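Side-chain contacts in nitrite transporter NirC (Salmonella enterica subsp. enterica serovar Typhimurium, PDB 4FC4), which carries nitrite into and out of the cell across the cytoplasmic membrane as a pentameric channel of the formate/nitrite transporter (FNT) family: residues A14-L19 with L25-S30; A36-G41 with S198-T203; V72-S77 with T177-A182; G90-T95 with Y245-P250; L122-W125 with L130-V133. All blocks are in the same frame, centred on the assembly; numbering follows the deposited sequence.

Interaction 1. Residues A14-L19 with L25-S30; sequences ARIARL and LGFWVS
Ile16 is the first residue of 14-19 to reach 25-30, where its CG2 methyl abuts the rim of the Phe27 ring, 4.1 Å from CE1. One helical turn on, Leu19 is directed toward 25-30 and meets both Gly26 and Phe27. With CG anti to the backbone N (chi1 -177°), its branch point lies 4.0 Å from Phe27 N and 4.1 Å from Phe27 CD1, while its two methyls divide the neighbourhood: CD2 goes to the ring, and CD1 reaches back to the backbone, 4.3 Å from Gly26 C. Gly26 has no side chain to hold this methyl off. Both Ile16 CG2 and Leu19 CG meet Phe27 along its edge, near the ring plane, and the contact is wholly apolar. The helix segments are 9.9 Å apart at closest approach, with directions at 115°, as the chain turns from the N-terminal helix into the first membrane-spanning one. Helix 98-125 closes the group, Ile104 lying against Ile16 and Gln107 and Thr108 against Phe27. Glu78 touches Leu19 and Ser30 and forms a salt bridge with Arg15, tying helix 3-22 to the loop before helix 80-93.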
# COMPACT_ATOMS: atom_id res chain seq x y z
N ALA B 14 3.96 -32.26 -12.78
CA ALA B 14 5.00 -33.34 -12.79
C ALA B 14 5.86 -33.34 -11.52
O ALA B 14 6.20 -34.40 -11.00
CB ALA B 14 5.87 -33.35 -14.07
N ARG B 15 6.17 -32.16 -11.03
CA ARG B 15 6.93 -31.99 -9.79
C ARG B 15 6.16 -32.49 -8.60
O ARG B 15 6.75 -33.15 -7.75
CB ARG B 15 7.31 -30.52 -9.55
CG ARG B 15 8.30 -30.33 -8.42
CD ARG B 15 8.31 -28.90 -7.87
NE ARG B 15 6.99 -28.33 -7.61
CZ ARG B 15 6.29 -28.47 -6.47
NH1 ARG B 15 6.75 -29.21 -5.47
NH2 ARG B 15 5.09 -27.90 -6.33
N ILE B 16 4.86 -32.14 -8.54
CA ILE B 16 3.95 -32.63 -7.50
C ILE B 16 3.89 -34.17 -7.55
O ILE B 16 4.06 -34.84 -6.54
CB ILE B 16 2.55 -32.01 -7.65
CG1 ILE B 16 2.55 -30.52 -7.26
CG2 ILE B 16 1.50 -32.78 -6.83
CD1 ILE B 16 1.33 -29.79 -7.78
N ALA B 17 3.69 -34.71 -8.76
CA ALA B 17 3.73 -36.13 -8.99
C ALA B 17 5.02 -36.76 -8.52
O ALA B 17 4.98 -37.86 -7.94
CB ALA B 17 3.52 -36.42 -10.45
N ARG B 18 6.17 -36.10 -8.78
CA ARG B 18 7.47 -36.71 -8.40
C ARG B 18 7.57 -36.71 -6.89
O ARG B 18 8.01 -37.70 -6.28
CB ARG B 18 8.71 -36.06 -9.07
CG ARG B 18 8.89 -36.43 -10.54
CD ARG B 18 10.19 -35.94 -11.16
NE ARG B 18 10.28 -34.49 -11.09
CZ ARG B 18 9.79 -33.65 -11.99
NH1 ARG B 18 9.90 -32.37 -11.78
NH2 ARG B 18 9.20 -34.08 -13.10
N LEU B 19 7.10 -35.61 -6.31
CA LEU B 19 7.10 -35.46 -4.87
C LEU B 19 6.26 -36.56 -4.20
O LEU B 19 6.73 -37.20 -3.27
CB LEU B 19 6.63 -34.08 -4.47
CG LEU B 19 6.64 -33.76 -2.98
CD1 LEU B 19 8.07 -33.82 -2.51
CD2 LEU B 19 6.04 -32.37 -2.70
N LEU B 25 6.96 -38.61 2.50
CA LEU B 25 7.08 -37.79 3.71
C LEU B 25 7.03 -36.28 3.43
O LEU B 25 6.26 -35.54 4.06
CB LEU B 25 8.36 -38.13 4.49
CG LEU B 25 8.68 -37.27 5.74
CD1 LEU B 25 7.60 -37.38 6.82
CD2 LEU B 25 10.08 -37.55 6.29
N GLY B 26 7.86 -35.82 2.50
CA GLY B 26 7.87 -34.38 2.13
C GLY B 26 6.54 -33.97 1.53
O GLY B 26 6.09 -32.90 1.80
N PHE B 27 5.88 -34.86 0.77
CA PHE B 27 4.50 -34.65 0.33
C PHE B 27 3.55 -34.33 1.50
O PHE B 27 2.80 -33.36 1.43
CB PHE B 27 3.92 -35.83 -0.50
CG PHE B 27 2.64 -35.45 -1.18
CD1 PHE B 27 2.67 -34.76 -2.40
CD2 PHE B 27 1.40 -35.67 -0.56
CE1 PHE B 27 1.48 -34.37 -3.01
CE2 PHE B 27 0.23 -35.24 -1.16
CZ PHE B 27 0.27 -34.61 -2.39
N TRP B 28 3.61 -35.12 2.56
CA TRP B 28 2.72 -34.90 3.69
C TRP B 28 3.10 -33.70 4.48
O TRP B 28 2.19 -32.94 4.89
CB TRP B 28 2.59 -36.13 4.59
CG TRP B 28 1.81 -37.20 3.89
CD1 TRP B 28 2.30 -38.20 3.07
CD2 TRP B 28 0.34 -37.38 3.87
NE1 TRP B 28 1.30 -38.99 2.58
CE2 TRP B 28 0.09 -38.56 3.02
CE3 TRP B 28 -0.74 -36.75 4.49
CZ2 TRP B 28 -1.19 -39.05 2.79
CZ3 TRP B 28 -2.03 -37.26 4.26
CH2 TRP B 28 -2.25 -38.38 3.43
N VAL B 29 4.40 -33.49 4.70
CA VAL B 29 4.79 -32.30 5.47
C VAL B 29 4.27 -31.03 4.74
O VAL B 29 3.65 -30.14 5.31
CB VAL B 29 6.32 -32.23 5.72
CG1 VAL B 29 6.72 -30.87 6.28
CG2 VAL B 29 6.75 -33.29 6.72
N SER B 30 4.48 -31.03 3.45
CA SER B 30 4.26 -29.90 2.62
C SER B 30 2.73 -29.64 2.40
O SER B 30 2.30 -28.48 2.38
CB SER B 30 5.11 -30.09 1.36
OG SER B 30 4.96 -29.01 0.50

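Interaction 2. Residues A36-G41 with S198-T203; sequences AYVGLG and SVANMT
No ring takes part where Val38 and Gly39 meet Ala200 and Thr203; the one aromatic ring in the two segments, that of Tyr37, is directed away. The edge of that ring packs against Gly76 and Val72, and its hydroxyl is hydrogen-bonded to Tyr245 OH of a neighbouring subunit. The helix pair itself belongs to the aquaporin-like fold of the FNT family, in which helix 24-51 packs against helix 198-209, the short half that follows a break after helix 177-192. Small residues bring the backbones near: the CA atoms of Gly39 and Thr203 are 5.3 Å apart. Val38 sends CG1 across to the Ala200 methyl, 3.6 Å from its CB; this branch is anti to the backbone N (chi1 180°), whereas CG2 is left for Val72. The surroundings are buried, with Phe65 and Leu79 packed beside Val38, and Ser116 of helix 98-125 beside Thr203. His197, just ahead of the helix, is hydrogen-bonded through ND1 to Ala200 N; a histidine at this break borders the pore in FNT channels, so the contact probably lies close to the ion path. Thr203 turns both branches onto Gly39 CA, CG2 at 3.7 Å and OG1 at 3.2 Å.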
# COMPACT_ATOMS: atom_id res chain seq x y z
N ALA B 36 -2.16 -25.77 7.65
CA ALA B 36 -1.75 -24.98 8.79
C ALA B 36 -1.66 -23.46 8.44
O ALA B 36 -2.20 -22.61 9.19
CB ALA B 36 -0.43 -25.52 9.36
N TYR B 37 -1.06 -23.14 7.28
CA TYR B 37 -0.86 -21.74 6.84
C TYR B 37 -2.18 -21.08 6.59
O TYR B 37 -2.40 -19.96 7.08
CB TYR B 37 -0.01 -21.65 5.58
CG TYR B 37 1.46 -22.10 5.78
CD1 TYR B 37 2.00 -22.33 7.07
CD2 TYR B 37 2.29 -22.26 4.67
CE1 TYR B 37 3.30 -22.73 7.21
CE2 TYR B 37 3.59 -22.66 4.82
CZ TYR B 37 4.09 -22.90 6.07
OH TYR B 37 5.40 -23.35 6.15
N VAL B 38 -3.05 -21.77 5.84
CA VAL B 38 -4.37 -21.23 5.59
C VAL B 38 -5.08 -20.98 6.94
O VAL B 38 -5.69 -19.91 7.13
CB VAL B 38 -5.20 -22.07 4.61
CG1 VAL B 38 -6.60 -21.45 4.39
CG2 VAL B 38 -4.51 -22.13 3.25
N GLY B 39 -4.95 -21.95 7.86
CA GLY B 39 -5.44 -21.83 9.22
C GLY B 39 -4.99 -20.56 9.97
O GLY B 39 -5.81 -19.93 10.65
N LEU B 40 -3.69 -20.23 9.92
CA LEU B 40 -3.18 -19.10 10.64
C LEU B 40 -3.89 -17.86 10.07
O LEU B 40 -4.19 -16.91 10.81
CB LEU B 40 -1.64 -19.00 10.51
CG LEU B 40 -0.75 -20.07 11.26
CD1 LEU B 40 0.66 -20.07 10.72
CD2 LEU B 40 -0.69 -19.79 12.78
N GLY B 41 -4.19 -17.86 8.77
CA GLY B 41 -5.09 -16.87 8.19
C GLY B 41 -6.51 -16.82 8.77
O GLY B 41 -7.06 -15.74 9.04
N SER B 198 -12.74 -24.86 0.76
CA SER B 198 -12.74 -26.21 1.42
C SER B 198 -11.66 -26.34 2.54
O SER B 198 -11.98 -26.60 3.70
CB SER B 198 -12.60 -27.33 0.38
OG SER B 198 -11.30 -27.28 -0.24
N VAL B 199 -10.40 -26.12 2.18
CA VAL B 199 -9.29 -26.18 3.17
C VAL B 199 -9.43 -25.12 4.27
O VAL B 199 -9.23 -25.38 5.46
CB VAL B 199 -7.91 -26.11 2.46
CG1 VAL B 199 -6.76 -26.13 3.43
CG2 VAL B 199 -7.76 -27.26 1.47
N ALA B 200 -9.79 -23.91 3.91
CA ALA B 200 -9.98 -22.88 4.96
C ALA B 200 -11.13 -23.28 5.92
O ALA B 200 -11.07 -23.00 7.10
CB ALA B 200 -10.23 -21.50 4.36
N ASN B 201 -12.17 -23.96 5.40
CA ASN B 201 -13.27 -24.39 6.25
C ASN B 201 -12.81 -25.45 7.26
O ASN B 201 -13.27 -25.47 8.39
CB ASN B 201 -14.47 -24.91 5.44
CG ASN B 201 -15.28 -23.81 4.74
OD1 ASN B 201 -16.25 -24.12 4.01
ND2 ASN B 201 -14.91 -22.54 4.92
N MET B 202 -11.89 -26.30 6.84
CA MET B 202 -11.29 -27.32 7.71
C MET B 202 -10.80 -26.72 9.02
O MET B 202 -11.09 -27.28 10.08
CB MET B 202 -10.12 -28.05 7.03
CG MET B 202 -10.47 -28.85 5.79
SD MET B 202 -9.00 -29.42 4.88
CE MET B 202 -9.79 -30.29 3.54
N THR B 203 -10.07 -25.61 8.96
CA THR B 203 -9.59 -24.98 10.20
C THR B 203 -10.80 -24.42 10.99
O THR B 203 -10.92 -24.58 12.20
CB THR B 203 -8.52 -23.87 9.96
OG1 THR B 203 -7.28 -24.45 9.52
CG2 THR B 203 -8.21 -23.15 11.27

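Interaction 3. Residues V72-S77 with T177-A182; sequences VIIAGS and TAKFLA
Ile74 and Phe180 form the close part of this contact. The isoleucine reaches the outer end of the ring with two of its carbons: CD1 lies 3.9 Å from Phe180 CE1, and CG2 is 4.2 Å from Phe180 CZ. The side chains cross at about a right angle. A bend at the second torsion of Ile74 (chi2 -84°) swings CD1 toward the ring instead of letting the chain run out straight. The CA atoms of the pair remain 8.8 Å apart, so the side chains alone bridge the gap. The looser side belongs to Lys179, which is partly exposed and offers only its aliphatic stem, CD being 4.2 Å from Ile74 CD1. Its NZ is turned elsewhere, to the carbonyl oxygens of Ala171, in the last turn of helix 150-172, and Thr174, just after it. Behind Ile74 the helix 67-75 stops in a wide pi-type turn; Gly76 leaves it with positive phi (104°), and Ser77 OG donates to Val72 O at 3.1 Å, in the carbonyl plane and on a lone pair. Neighbouring subunits take part as well: Arg173 of one binds Ile74 O, and Ala178 of the same one packs on Phe180. Thr177 touches its own counterpart in two other chains, consistent with this end of helix 177-192 lying near the axis of the pentamer. The chemistry thus separates along Lys179: methylenes serve the apolar contact, while the ammonium is held by two backbone carbonyls at and just beyond a helix end, which would be expected to favour its positive charge.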
# COMPACT_ATOMS: atom_id res chain seq x y z
N VAL B 72 1.03 -19.88 1.71
CA VAL B 72 1.00 -21.05 0.84
C VAL B 72 1.93 -20.88 -0.38
O VAL B 72 2.72 -21.78 -0.68
CB VAL B 72 -0.47 -21.38 0.40
CG1 VAL B 72 -0.50 -22.46 -0.69
CG2 VAL B 72 -1.29 -21.87 1.61
N ILE B 73 1.94 -19.69 -1.01
CA ILE B 73 2.63 -19.59 -2.32
C ILE B 73 4.10 -19.20 -2.16
O ILE B 73 4.98 -19.73 -2.83
CB ILE B 73 1.91 -18.59 -3.26
CG1 ILE B 73 0.50 -19.09 -3.65
CG2 ILE B 73 2.76 -18.31 -4.49
CD1 ILE B 73 -0.28 -18.05 -4.45
N ILE B 74 4.36 -18.30 -1.23
CA ILE B 74 5.64 -17.66 -1.11
C ILE B 74 6.52 -18.43 -0.14
O ILE B 74 7.66 -18.63 -0.43
CB ILE B 74 5.48 -16.22 -0.66
CG1 ILE B 74 4.51 -15.54 -1.64
CG2 ILE B 74 6.86 -15.51 -0.53
CD1 ILE B 74 5.17 -15.01 -2.94
N ALA B 75 5.99 -18.90 0.99
CA ALA B 75 6.78 -19.80 1.84
C ALA B 75 6.96 -21.16 1.16
O ALA B 75 8.03 -21.75 1.29
CB ALA B 75 6.17 -19.95 3.24
N GLY B 76 5.93 -21.67 0.47
CA GLY B 76 6.01 -22.97 -0.22
C GLY B 76 5.26 -23.99 0.58
O GLY B 76 5.47 -24.09 1.80
N SER B 77 4.32 -24.69 -0.07
CA SER B 77 3.50 -25.78 0.52
C SER B 77 2.65 -26.48 -0.58
O SER B 77 2.73 -26.12 -1.73
CB SER B 77 2.59 -25.18 1.57
OG SER B 77 1.74 -24.24 0.96
N THR B 177 6.48 -8.00 -5.80
CA THR B 177 5.30 -7.58 -5.03
C THR B 177 3.91 -7.85 -5.72
O THR B 177 2.86 -7.94 -5.08
CB THR B 177 5.47 -6.11 -4.56
OG1 THR B 177 6.43 -6.06 -3.49
CG2 THR B 177 4.17 -5.52 -4.05
N ALA B 178 3.91 -7.99 -7.03
CA ALA B 178 2.68 -8.01 -7.72
C ALA B 178 2.03 -9.34 -7.35
O ALA B 178 0.81 -9.44 -7.30
CB ALA B 178 2.95 -7.87 -9.21
N LYS B 179 2.84 -10.35 -7.03
CA LYS B 179 2.26 -11.61 -6.58
C LYS B 179 1.37 -11.36 -5.36
O LYS B 179 0.28 -11.94 -5.28
CB LYS B 179 3.33 -12.65 -6.21
CG LYS B 179 4.09 -13.17 -7.39
CD LYS B 179 5.45 -13.67 -6.96
CE LYS B 179 5.73 -15.09 -7.40
NZ LYS B 179 6.03 -15.16 -8.87
N PHE B 180 1.84 -10.52 -4.43
CA PHE B 180 1.21 -10.33 -3.13
C PHE B 180 -0.12 -9.59 -3.29
O PHE B 180 -1.11 -9.95 -2.68
CB PHE B 180 2.09 -9.55 -2.20
CG PHE B 180 3.28 -10.31 -1.62
CD1 PHE B 180 4.42 -10.61 -2.40
CD2 PHE B 180 3.33 -10.55 -0.25
CE1 PHE B 180 5.53 -11.25 -1.86
CE2 PHE B 180 4.43 -11.20 0.30
CZ PHE B 180 5.55 -11.54 -0.49
N LEU B 181 -0.11 -8.55 -4.13
CA LEU B 181 -1.30 -7.84 -4.55
C LEU B 181 -2.33 -8.70 -5.26
O LEU B 181 -3.57 -8.57 -4.98
CB LEU B 181 -0.94 -6.65 -5.40
CG LEU B 181 -0.76 -5.39 -4.55
CD1 LEU B 181 0.00 -5.60 -3.27
CD2 LEU B 181 -0.20 -4.21 -5.34
N ALA B 182 -1.87 -9.57 -6.17
CA ALA B 182 -2.85 -10.46 -6.89
C ALA B 182 -3.60 -11.30 -5.88
O ALA B 182 -4.83 -11.43 -5.92
CB ALA B 182 -2.16 -11.35 -7.91

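Interaction 4. Residues G90-T95 with Y245-P250; sequences GVKAGT and YWYATP
Lys92 lies across Trp246 in a CH-pi contact: its CD sits 3.6 Å from the centroid of the five-membered ring, 13° off the normal, and its CB stands over the middle of the indole, 3.9 Å from CD2. The bend at chi2 (-80°) folds the lysine stem down along the ring. Van der Waals contacts extend this cover. Lys92 O approaches Trp246 CH2 at 3.5 Å, and the Ala93 methyl comes to 4.4 Å from CZ3. Farther out, Lys92 CE is 4.0 Å from Tyr247 OH. Between the aromatics themselves, Trp246 CD1 stands over the centre of the Tyr247 ring, 3.8 Å above its plane. Polar bonds serve the helix ends: Gly94 closes helix 80-93 in a Schellman motif, and Thr249 OG1 makes a weak bond back to Trp246 O. Ile6 of helix 3-22 packs on Trp246 and Ala10 on Ala93, while Leu25 of a neighbouring subunit meets Tyr247. This surface contact joins two helix C-termini, and its mix of tryptophan, tyrosine and lysine at the end of the predicted membrane span 226-248 is consistent with the aromatic belt of membrane proteins.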
# COMPACT_ATOMS: atom_id res chain seq x y z
N GLY B 90 -1.64 -30.30 -16.16
CA GLY B 90 -0.67 -31.41 -16.31
C GLY B 90 -1.20 -32.57 -17.15
O GLY B 90 -0.50 -33.05 -18.08
N VAL B 91 -2.44 -33.00 -16.88
CA VAL B 91 -3.06 -34.07 -17.70
C VAL B 91 -3.19 -33.58 -19.15
O VAL B 91 -2.81 -34.29 -20.08
CB VAL B 91 -4.42 -34.55 -17.12
CG1 VAL B 91 -5.12 -35.52 -18.06
CG2 VAL B 91 -4.24 -35.18 -15.73
N LYS B 92 -3.68 -32.36 -19.32
CA LYS B 92 -3.88 -31.78 -20.65
C LYS B 92 -2.55 -31.63 -21.44
O LYS B 92 -2.48 -31.95 -22.63
CB LYS B 92 -4.68 -30.46 -20.54
CG LYS B 92 -6.21 -30.64 -20.53
CD LYS B 92 -6.71 -30.83 -21.97
CE LYS B 92 -7.98 -31.67 -22.07
NZ LYS B 92 -7.80 -32.66 -23.14
N ALA B 93 -1.47 -31.20 -20.78
CA ALA B 93 -0.17 -31.06 -21.44
C ALA B 93 0.54 -32.39 -21.68
O ALA B 93 1.48 -32.46 -22.46
CB ALA B 93 0.72 -30.17 -20.61
N GLY B 94 0.09 -33.45 -21.01
CA GLY B 94 0.72 -34.77 -21.14
C GLY B 94 1.85 -35.00 -20.15
O GLY B 94 2.51 -35.99 -20.23
N THR B 95 2.08 -34.09 -19.19
CA THR B 95 3.17 -34.30 -18.22
C THR B 95 2.86 -35.31 -17.08
O THR B 95 3.77 -35.87 -16.46
CB THR B 95 3.69 -32.99 -17.61
OG1 THR B 95 2.66 -32.43 -16.81
CG2 THR B 95 4.15 -32.00 -18.70
N TYR B 245 -8.41 -22.01 -19.56
CA TYR B 245 -7.20 -21.44 -20.17
C TYR B 245 -6.56 -22.33 -21.23
O TYR B 245 -6.02 -21.83 -22.23
CB TYR B 245 -6.20 -20.95 -19.13
CG TYR B 245 -6.55 -19.55 -18.64
CD1 TYR B 245 -6.36 -18.45 -19.47
CD2 TYR B 245 -7.03 -19.32 -17.34
CE1 TYR B 245 -6.63 -17.15 -19.06
CE2 TYR B 245 -7.30 -17.99 -16.90
CZ TYR B 245 -7.12 -16.92 -17.79
OH TYR B 245 -7.38 -15.63 -17.48
N TRP B 246 -6.70 -23.64 -21.05
CA TRP B 246 -6.35 -24.59 -22.10
C TRP B 246 -7.03 -24.27 -23.42
O TRP B 246 -6.36 -24.14 -24.42
CB TRP B 246 -6.60 -26.03 -21.68
CG TRP B 246 -6.10 -26.99 -22.73
CD1 TRP B 246 -6.84 -27.63 -23.73
CD2 TRP B 246 -4.70 -27.42 -22.94
NE1 TRP B 246 -6.03 -28.40 -24.50
CE2 TRP B 246 -4.73 -28.32 -24.09
CE3 TRP B 246 -3.48 -27.16 -22.31
CZ2 TRP B 246 -3.57 -28.94 -24.57
CZ3 TRP B 246 -2.31 -27.78 -22.82
CH2 TRP B 246 -2.36 -28.67 -23.92
N TYR B 247 -8.35 -24.09 -23.44
CA TYR B 247 -9.02 -23.77 -24.72
C TYR B 247 -8.92 -22.31 -25.18
O TYR B 247 -9.41 -21.99 -26.24
CB TYR B 247 -10.46 -24.25 -24.72
CG TYR B 247 -10.52 -25.74 -24.66
CD1 TYR B 247 -10.22 -26.51 -25.81
CD2 TYR B 247 -10.84 -26.40 -23.47
CE1 TYR B 247 -10.24 -27.90 -25.78
CE2 TYR B 247 -10.88 -27.80 -23.43
CZ TYR B 247 -10.58 -28.53 -24.59
OH TYR B 247 -10.60 -29.89 -24.53
N ALA B 248 -8.28 -21.45 -24.37
CA ALA B 248 -8.10 -20.02 -24.67
C ALA B 248 -6.79 -19.70 -25.43
O ALA B 248 -6.63 -18.60 -25.99
CB ALA B 248 -8.18 -19.17 -23.38
N THR B 249 -5.86 -20.65 -25.42
CA THR B 249 -4.57 -20.48 -26.07
C THR B 249 -4.72 -20.64 -27.60
O THR B 249 -5.25 -21.67 -28.06
CB THR B 249 -3.50 -21.46 -25.52
OG1 THR B 249 -3.74 -22.77 -26.05
CG2 THR B 249 -3.57 -21.54 -24.02
N PRO B 250 -4.27 -19.63 -28.38
CA PRO B 250 -4.36 -19.71 -29.85
C PRO B 250 -3.29 -20.63 -30.41
O PRO B 250 -3.59 -21.78 -30.70
CB PRO B 250 -4.11 -18.27 -30.30
CG PRO B 250 -3.16 -17.75 -29.25
CD PRO B 250 -3.64 -18.36 -27.95

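Interaction 5. Residues L122-W125 with L130-V133; sequences LYSW and LLPV
Tyr123 lays its ring alongside Leu131 and pushes its hydroxyl against Leu130. The first torsion extends the ring toward the loop, CG being anti to the backbone N (chi1 173°), and its end meets the loop backbone: Leu130 N donates a hydrogen bond to Tyr123 OH, 3.2 Å long with an N-H...O angle of 159°. The same oxygen is pressed by the side chain of its donor residue, with Leu130 CG 3.3 Å from Tyr123 OH. Leu130 crosses the tyrosine at about a right angle, and its CB lies at the ring edge, near the plane, 4.1 Å from CE2. Leu131 runs past the tyrosine in the opposite sense, its CG 4.0 Å from Tyr123 CE2. Beyond the ring, its CD1 methyl settles on the helix itself, 3.5 Å from Ser124 CA and 3.7 Å from Ser124 CB. The loop thus grips the last turn of helix 98-125 by one polar bond and two leucines, folding back after only four intervening residues. Further bonds hold the loop: Leu130 O to Ser136 OG, and the Leu131 backbone to that of His212. Helix 24-51 closes the site, Ile43 packing on Tyr123 and Phe46, Thr47 and Asn50 on Leu130, and a neighbouring subunit adds Tyr195 against Tyr123, with its Phe155 meeting Trp125 nearby.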
# COMPACT_ATOMS: atom_id res chain seq x y z
N LEU B 122 -3.26 -26.38 18.35
CA LEU B 122 -2.30 -25.56 18.98
C LEU B 122 -2.99 -24.30 19.51
O LEU B 122 -2.70 -23.86 20.61
CB LEU B 122 -1.18 -25.16 18.00
CG LEU B 122 -0.24 -26.22 17.36
CD1 LEU B 122 0.67 -25.50 16.34
CD2 LEU B 122 0.62 -27.00 18.37
N TYR B 123 -3.90 -23.73 18.72
CA TYR B 123 -4.56 -22.47 19.11
C TYR B 123 -5.41 -22.71 20.38
O TYR B 123 -5.53 -21.88 21.31
CB TYR B 123 -5.36 -21.94 17.91
CG TYR B 123 -6.20 -20.75 18.24
CD1 TYR B 123 -5.63 -19.49 18.33
CD2 TYR B 123 -7.54 -20.90 18.47
CE1 TYR B 123 -6.40 -18.39 18.68
CE2 TYR B 123 -8.31 -19.83 18.80
CZ TYR B 123 -7.72 -18.57 18.92
OH TYR B 123 -8.50 -17.51 19.26
N SER B 124 -5.94 -23.92 20.45
CA SER B 124 -6.74 -24.36 21.57
C SER B 124 -5.92 -24.54 22.87
O SER B 124 -6.30 -24.03 23.95
CB SER B 124 -7.44 -25.65 21.17
OG SER B 124 -7.95 -26.27 22.30
N TRP B 125 -4.81 -25.26 22.75
CA TRP B 125 -3.89 -25.45 23.83
C TRP B 125 -3.28 -24.14 24.21
O TRP B 125 -2.81 -23.97 25.35
CB TRP B 125 -2.82 -26.44 23.38
CG TRP B 125 -3.28 -27.86 23.16
CD1 TRP B 125 -4.38 -28.49 23.74
CD2 TRP B 125 -2.65 -28.91 22.33
NE1 TRP B 125 -4.48 -29.82 23.33
CE2 TRP B 125 -3.46 -30.14 22.51
CE3 TRP B 125 -1.52 -28.97 21.50
CZ2 TRP B 125 -3.15 -31.34 21.88
CZ3 TRP B 125 -1.22 -30.19 20.86
CH2 TRP B 125 -2.01 -31.36 21.07
N LEU B 130 -11.19 -17.31 20.92
CA LEU B 130 -12.33 -17.54 20.05
C LEU B 130 -13.19 -18.76 20.43
O LEU B 130 -14.33 -18.88 19.94
CB LEU B 130 -11.84 -17.76 18.63
CG LEU B 130 -11.30 -16.57 17.86
CD1 LEU B 130 -10.69 -17.06 16.55
CD2 LEU B 130 -12.41 -15.56 17.60
N LEU B 131 -12.65 -19.64 21.28
CA LEU B 131 -13.22 -20.97 21.56
C LEU B 131 -14.27 -21.08 22.64
O LEU B 131 -15.28 -21.75 22.39
CB LEU B 131 -12.14 -21.99 21.88
CG LEU B 131 -11.07 -21.99 20.79
CD1 LEU B 131 -9.93 -22.93 21.14
CD2 LEU B 131 -11.67 -22.26 19.41
N PRO B 132 -14.01 -20.48 23.85
CA PRO B 132 -14.81 -20.78 25.04
C PRO B 132 -16.19 -20.13 25.07
O PRO B 132 -17.11 -20.70 25.68
CB PRO B 132 -13.94 -20.26 26.20
CG PRO B 132 -13.20 -19.10 25.60
CD PRO B 132 -13.00 -19.42 24.15
N VAL B 133 -16.36 -18.98 24.41
CA VAL B 133 -17.69 -18.34 24.41
C VAL B 133 -18.64 -18.86 23.30
O VAL B 133 -18.26 -18.83 22.12
CB VAL B 133 -17.60 -16.79 24.46
CG1 VAL B 133 -18.97 -16.17 24.72
CG2 VAL B 133 -16.62 -16.35 25.55

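Overall arrangement
Helix 24-51 takes part in interactions 1 and 2, whose centres are about 19 Å apart. Interaction 2 is the most central, about 7 Å from the chain centre, and relies on small groups at close range; it touches interaction 3 through Val38 and Val72. Interactions 1 and 3 are also largely buried, and each sets an aliphatic chain against a phenylalanine, but lie farther from the chain centre, at about 18 and 14 Å. Interactions 4 and 5 are on opposite sides of the chain's centre, 44 Å apart between centres: the first is a surface contact of lysine over tryptophan, the second a buried loop anchor. Among the five, only interaction 5 has a hydrogen bond between its segments.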